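Local coordinates for Succinylglutamatedesuccinylase/aspartoacylase (Rhodobacter sphaeroides 2.4.1, PDB 3CDX), which is probably a metal-dependent hydrolase of linear amides or esters, of the succinylglutamate desuccinylase/aspartoacylase family, at residues A[67-79]-A[219-233]. Sequence-based numbering, arbitrary orientation.
Sequences YEGQIAISDLARR and GRVNIEGVRIGKRGI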
loop_
_atom_site.group_PDB
_atom_site.type_symbol
_atom_site.label_atom_id
_atom_site.label_comp_id
_atom_site.label_asym_id
_atom_site.label_seq_id
_atom_site.Cartn_x
_atom_site.Cartn_y
_atom_site.Cartn_z
ATOM N N TYR A 67 -3.061 17.904 -18.497
ATOM C CA TYR A 67 -1.781 18.430 -19.024
ATOM C C TYR A 67 -1.840 19.733 -19.796
ATOM O O TYR A 67 -0.877 20.523 -19.764
ATOM C CB TYR A 67 -1.129 17.394 -19.951
ATOM C CG TYR A 67 -1.089 16.002 -19.365
ATOM C CD1 TYR A 67 -0.429 15.739 -18.139
ATOM C CD2 TYR A 67 -1.694 14.942 -20.039
ATOM C CE1 TYR A 67 -0.401 14.433 -17.615
ATOM C CE2 TYR A 67 -1.708 13.653 -19.522
ATOM C CZ TYR A 67 -1.051 13.390 -18.331
ATOM O OH TYR A 67 -1.118 12.075 -17.865
ATOM N N GLU A 68 -2.957 19.958 -20.505
ATOM C CA GLU A 68 -2.973 21.044 -21.498
ATOM C C GLU A 68 -2.759 22.435 -20.883
ATOM O O GLU A 68 -2.007 23.259 -21.434
ATOM C CB GLU A 68 -4.237 20.952 -22.379
ATOM C CG GLU A 68 -4.129 19.875 -23.455
ATOM C CD GLU A 68 -4.166 18.420 -22.933
ATOM O OE1 GLU A 68 -4.203 18.139 -21.709
ATOM O OE2 GLU A 68 -4.135 17.526 -23.792
ATOM N N GLY A 69 -3.365 22.682 -19.709
ATOM C CA GLY A 69 -3.089 23.938 -18.968
ATOM C C GLY A 69 -1.647 24.058 -18.485
ATOM O O GLY A 69 -1.064 25.139 -18.497
ATOM N N GLN A 70 -1.062 22.943 -18.039
ATOM C CA GLN A 70 0.343 22.971 -17.588
ATOM C C GLN A 70 1.290 23.406 -18.726
ATOM O O GLN A 70 2.203 24.163 -18.483
ATOM C CB GLN A 70 0.783 21.584 -17.083
ATOM C CG GLN A 70 -0.038 21.042 -15.870
ATOM C CD GLN A 70 0.439 19.656 -15.488
ATOM O OE1 GLN A 70 1.650 19.404 -15.485
ATOM N NE2 GLN A 70 -0.513 18.720 -15.212
ATOM N N ILE A 71 1.074 22.854 -19.935
ATOM C CA ILE A 71 1.861 23.219 -21.125
ATOM C C ILE A 71 1.585 24.660 -21.594
ATOM O O ILE A 71 2.520 25.460 -21.731
ATOM C CB ILE A 71 1.594 22.258 -22.280
ATOM C CG1 ILE A 71 2.143 20.842 -21.959
ATOM C CG2 ILE A 71 2.213 22.802 -23.569
ATOM C CD1 ILE A 71 1.540 19.727 -22.871
ATOM N N ALA A 72 0.310 25.004 -21.806
ATOM C CA ALA A 72 -0.054 26.315 -22.359
ATOM C C ALA A 72 0.461 27.441 -21.443
ATOM O O ALA A 72 1.080 28.396 -21.908
ATOM C CB ALA A 72 -1.540 26.412 -22.510
ATOM N N ILE A 73 0.222 27.301 -20.140
ATOM C CA ILE A 73 0.551 28.361 -19.179
ATOM C C ILE A 73 2.060 28.489 -18.881
ATOM O O ILE A 73 2.559 29.587 -18.737
ATOM C CB ILE A 73 -0.307 28.243 -17.889
ATOM C CG1 ILE A 73 -1.796 28.393 -18.228
ATOM C CG2 ILE A 73 0.046 29.293 -16.855
ATOM C CD1 ILE A 73 -2.720 28.070 -17.040
ATOM N N SER A 74 2.771 27.376 -18.743
ATOM C CA SER A 74 4.200 27.459 -18.494
ATOM C C SER A 74 4.935 28.014 -19.702
ATOM O O SER A 74 5.931 28.749 -19.563
ATOM C CB SER A 74 4.786 26.108 -18.053
ATOM O OG SER A 74 4.850 25.194 -19.121
ATOM N N ASP A 75 4.459 27.654 -20.893
ATOM C CA ASP A 75 4.993 28.236 -22.129
ATOM C C ASP A 75 4.796 29.771 -22.156
ATOM O O ASP A 75 5.731 30.514 -22.448
ATOM C CB ASP A 75 4.334 27.543 -23.342
ATOM C CG ASP A 75 4.785 28.138 -24.686
ATOM O OD1 ASP A 75 5.961 27.918 -25.052
ATOM O OD2 ASP A 75 3.948 28.793 -25.370
ATOM N N LEU A 76 3.586 30.245 -21.830
ATOM C CA LEU A 76 3.303 31.685 -21.863
ATOM C C LEU A 76 4.118 32.375 -20.796
ATOM O O LEU A 76 4.676 33.470 -21.022
ATOM C CB LEU A 76 1.799 31.998 -21.719
ATOM C CG LEU A 76 1.377 33.480 -21.786
ATOM C CD1 LEU A 76 1.822 34.172 -23.106
ATOM C CD2 LEU A 76 -0.134 33.654 -21.523
ATOM N N ALA A 77 4.252 31.694 -19.647
ATOM C CA ALA A 77 4.976 32.255 -18.516
ATOM C C ALA A 77 6.438 32.487 -18.848
ATOM O O ALA A 77 7.055 33.434 -18.347
ATOM C CB ALA A 77 4.817 31.350 -17.239
ATOM N N ARG A 78 7.007 31.611 -19.668
ATOM C CA ARG A 78 8.411 31.722 -20.038
ATOM C C ARG A 78 8.673 32.862 -21.051
ATOM O O ARG A 78 9.747 33.465 -21.033
ATOM C CB ARG A 78 8.935 30.374 -20.589
ATOM C CG ARG A 78 10.441 30.335 -20.853
ATOM C CD ARG A 78 10.946 28.931 -21.258
ATOM N NE ARG A 78 10.210 28.374 -22.388
ATOM C CZ ARG A 78 10.493 28.641 -23.661
ATOM N NH1 ARG A 78 11.488 29.463 -23.962
ATOM N NH2 ARG A 78 9.765 28.110 -24.635
ATOM N N ARG A 79 7.692 33.110 -21.923
ATOM C CA ARG A 79 7.825 34.002 -23.089
ATOM C C ARG A 79 7.338 35.440 -22.852
ATOM O O ARG A 79 7.973 36.387 -23.320
ATOM C CB ARG A 79 7.059 33.439 -24.281
ATOM C CG ARG A 79 7.701 32.226 -24.970
ATOM C CD ARG A 79 6.761 31.698 -26.091
ATOM N NE ARG A 79 7.036 30.303 -26.468
ATOM C CZ ARG A 79 6.649 29.720 -27.614
ATOM N NH1 ARG A 79 5.963 30.402 -28.541
ATOM N NH2 ARG A 79 6.965 28.453 -27.846
ATOM N N GLY A 219 -5.834 10.109 -20.594
ATOM C CA GLY A 219 -4.505 9.899 -19.999
ATOM C C GLY A 219 -3.360 10.495 -20.813
ATOM O O GLY A 219 -2.193 10.378 -20.411
ATOM N N ARG A 220 -3.700 11.137 -21.948
ATOM C CA ARG A 220 -2.726 11.561 -22.943
ATOM C C ARG A 220 -2.719 13.076 -23.179
ATOM O O ARG A 220 -3.573 13.802 -22.635
ATOM C CB ARG A 220 -2.962 10.793 -24.269
ATOM C CG ARG A 220 -4.388 10.923 -24.918
ATOM C CD ARG A 220 -4.551 12.204 -25.730
ATOM N NE ARG A 220 -5.627 12.182 -26.750
ATOM C CZ ARG A 220 -6.884 12.609 -26.543
ATOM N NH1 ARG A 220 -7.293 13.077 -25.322
ATOM N NH2 ARG A 220 -7.757 12.535 -27.536
ATOM N N VAL A 221 -1.780 13.536 -24.026
ATOM C CA VAL A 221 -1.679 14.927 -24.424
ATOM C C VAL A 221 -2.379 15.098 -25.789
ATOM O O VAL A 221 -2.047 14.402 -26.775
ATOM C CB VAL A 221 -0.215 15.415 -24.515
ATOM C CG1 VAL A 221 -0.148 16.857 -25.054
ATOM C CG2 VAL A 221 0.470 15.385 -23.146
ATOM N N ASN A 222 -3.367 15.998 -25.823
ATOM C CA ASN A 222 -4.209 16.201 -27.021
ATOM C C ASN A 222 -3.578 17.364 -27.802
ATOM O O ASN A 222 -3.494 18.492 -27.298
ATOM C CB ASN A 222 -5.668 16.499 -26.591
ATOM C CG ASN A 222 -6.632 16.659 -27.772
ATOM O OD1 ASN A 222 -6.334 17.360 -28.710
ATOM N ND2 ASN A 222 -7.805 15.994 -27.711
ATOM N N ILE A 223 -3.083 17.063 -28.999
ATOM C CA ILE A 223 -2.367 18.049 -29.811
ATOM C C ILE A 223 -3.245 19.278 -30.123
ATOM O O ILE A 223 -2.773 20.421 -30.057
ATOM C CB ILE A 223 -1.834 17.387 -31.106
ATOM C CG1 ILE A 223 -0.703 16.385 -30.776
ATOM C CG2 ILE A 223 -1.372 18.425 -32.109
ATOM C CD1 ILE A 223 -0.270 15.504 -31.981
ATOM N N GLU A 224 -4.513 19.033 -30.475
ATOM C CA GLU A 224 -5.454 20.115 -30.784
ATOM C C GLU A 224 -5.789 20.896 -29.527
ATOM O O GLU A 224 -5.957 22.117 -29.585
ATOM C CB GLU A 224 -6.734 19.558 -31.402
ATOM C CG GLU A 224 -6.630 19.369 -32.886
ATOM C CD GLU A 224 -6.522 20.712 -33.627
ATOM O OE1 GLU A 224 -5.362 21.134 -33.918
ATOM O OE2 GLU A 224 -7.592 21.339 -33.871
ATOM N N GLY A 225 -5.891 20.175 -28.397
ATOM C CA GLY A 225 -6.135 20.750 -27.103
ATOM C C GLY A 225 -5.043 21.704 -26.679
ATOM O O GLY A 225 -5.322 22.739 -26.104
ATOM N N VAL A 226 -3.786 21.355 -26.948
ATOM C CA VAL A 226 -2.659 22.231 -26.637
ATOM C C VAL A 226 -2.742 23.492 -27.528
ATOM O O VAL A 226 -2.522 24.599 -27.038
ATOM C CB VAL A 226 -1.314 21.505 -26.857
ATOM C CG1 VAL A 226 -0.141 22.474 -26.812
ATOM C CG2 VAL A 226 -1.111 20.340 -25.823
ATOM N N ARG A 227 -3.056 23.318 -28.817
ATOM C CA ARG A 227 -3.152 24.433 -29.754
ATOM C C ARG A 227 -4.297 25.382 -29.348
ATOM O O ARG A 227 -4.110 26.552 -29.289
ATOM C CB ARG A 227 -3.380 23.927 -31.195
ATOM C CG ARG A 227 -3.360 25.079 -32.279
ATOM C CD ARG A 227 -3.674 24.568 -33.717
ATOM N NE ARG A 227 -5.022 23.984 -33.787
ATOM C CZ ARG A 227 -6.153 24.694 -33.886
ATOM N NH1 ARG A 227 -6.125 26.021 -33.928
ATOM N NH2 ARG A 227 -7.319 24.083 -33.938
ATOM N N ILE A 228 -5.466 24.839 -29.046
ATOM C CA ILE A 228 -6.634 25.652 -28.693
ATOM C C ILE A 228 -6.415 26.374 -27.361
ATOM O O ILE A 228 -6.752 27.557 -27.214
ATOM C CB ILE A 228 -7.924 24.798 -28.743
ATOM C CG1 ILE A 228 -8.290 24.484 -30.208
ATOM C CG2 ILE A 228 -9.091 25.431 -27.945
ATOM C CD1 ILE A 228 -8.841 25.673 -31.039
ATOM N N GLY A 229 -5.803 25.682 -26.406
ATOM C CA GLY A 229 -5.463 26.282 -25.126
ATOM C C GLY A 229 -4.420 27.379 -25.194
ATOM O O GLY A 229 -4.591 28.428 -24.583
ATOM N N LYS A 230 -3.337 27.165 -25.924
ATOM C CA LYS A 230 -2.325 28.206 -26.111
ATOM C C LYS A 230 -2.928 29.477 -26.758
ATOM O O LYS A 230 -2.731 30.606 -26.266
ATOM C CB LYS A 230 -1.197 27.706 -27.008
ATOM C CG LYS A 230 -0.141 26.766 -26.360
ATOM C CD LYS A 230 1.041 26.481 -27.344
ATOM C CE LYS A 230 2.260 25.922 -26.614
ATOM N NZ LYS A 230 3.499 25.725 -27.448
ATOM N N ARG A 231 -3.642 29.304 -27.870
ATOM C CA ARG A 231 -4.343 30.442 -28.507
ATOM C C ARG A 231 -5.392 31.078 -27.557
ATOM O O ARG A 231 -5.535 32.279 -27.516
ATOM C CB ARG A 231 -4.974 30.006 -29.833
ATOM C CG ARG A 231 -5.554 31.157 -30.687
ATOM C CD ARG A 231 -6.265 30.668 -31.925
ATOM N NE ARG A 231 -7.567 30.095 -31.630
ATOM C CZ ARG A 231 -8.426 29.690 -32.562
ATOM N NH1 ARG A 231 -8.126 29.815 -33.843
ATOM N NH2 ARG A 231 -9.592 29.197 -32.218
ATOM N N GLY A 232 -6.136 30.262 -26.812
ATOM C CA GLY A 232 -7.252 30.789 -26.018
ATOM C C GLY A 232 -6.808 31.742 -24.941
ATOM O O GLY A 232 -7.514 32.713 -24.636
ATOM N N ILE A 233 -5.656 31.459 -24.326
ATOM C CA ILE A 233 -5.178 32.320 -23.265
ATOM C C ILE A 233 -4.642 33.653 -23.780
ATOM O O ILE A 233 -4.848 34.677 -23.130
ATOM C CB ILE A 233 -4.219 31.608 -22.248
ATOM C CG1 ILE A 233 -2.907 31.129 -22.886
ATOM C CG2 ILE A 233 -4.973 30.425 -21.562
ATOM C CD1 ILE A 233 -1.924 30.448 -21.869
HETATM O O HOH W 1 -5.649 15.324 -23.329
HETATM O O HOH W 2 4.075 28.161 -28.440
#
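Ala72 and Lys230 mark where helix 68-79 packs on helix 223-233, their CA atoms 4.8 Å apart; the segment axes approach to 8.8 Å and cross at -44° with like directions. Both helices belong to the zinc-exopeptidase-like catalytic domain, and Ala72, Ile73 and Ile233 also touch Met148 of strand 144-148, placing the pair against the central strands. The close approach is consistent with glycine at Gly225, where a CB would sit only 3.4 Å from Glu68 CG. Ile71 CD1 packs on Val221 CG1 and Val226 CG2, 4.0 Å from each, while Ile233 CD1 meets Leu76 CD2 tip to tip and also touches Ala72 O. At the N-terminus of helix 223-233 the bend of Glu68 at chi2 (70°) brings OE2 to Asn222 N, 2.7 Å away with an N-H...O angle of 168°, while Asn222 OD1 caps Gly225 N. This bond ties the two helix starts together two residues after the calcium ligand Glu66, the Glu68 side chain lying about 10 Å from the calcium ion. The Tyr67 ring presents its edge to the carbonyls of Gly219 and Arg220, its CD2 lies 3.8 Å from Val221 CG2, and its OH hydrogen-bonds to Asp103. An alanine at Tyr67 would remove the ring, and is likely to leave Val221 CG2 without its aromatic neighbour and Asp103 without this hydroxyl partner. At the far end Asp75 OD1 pairs with Arg79 NE, and a water bridges the long salt bridge from Asp75 OD2 to Lys230 NZ (3.7 Å), donating to OD2 and accepting from NZ.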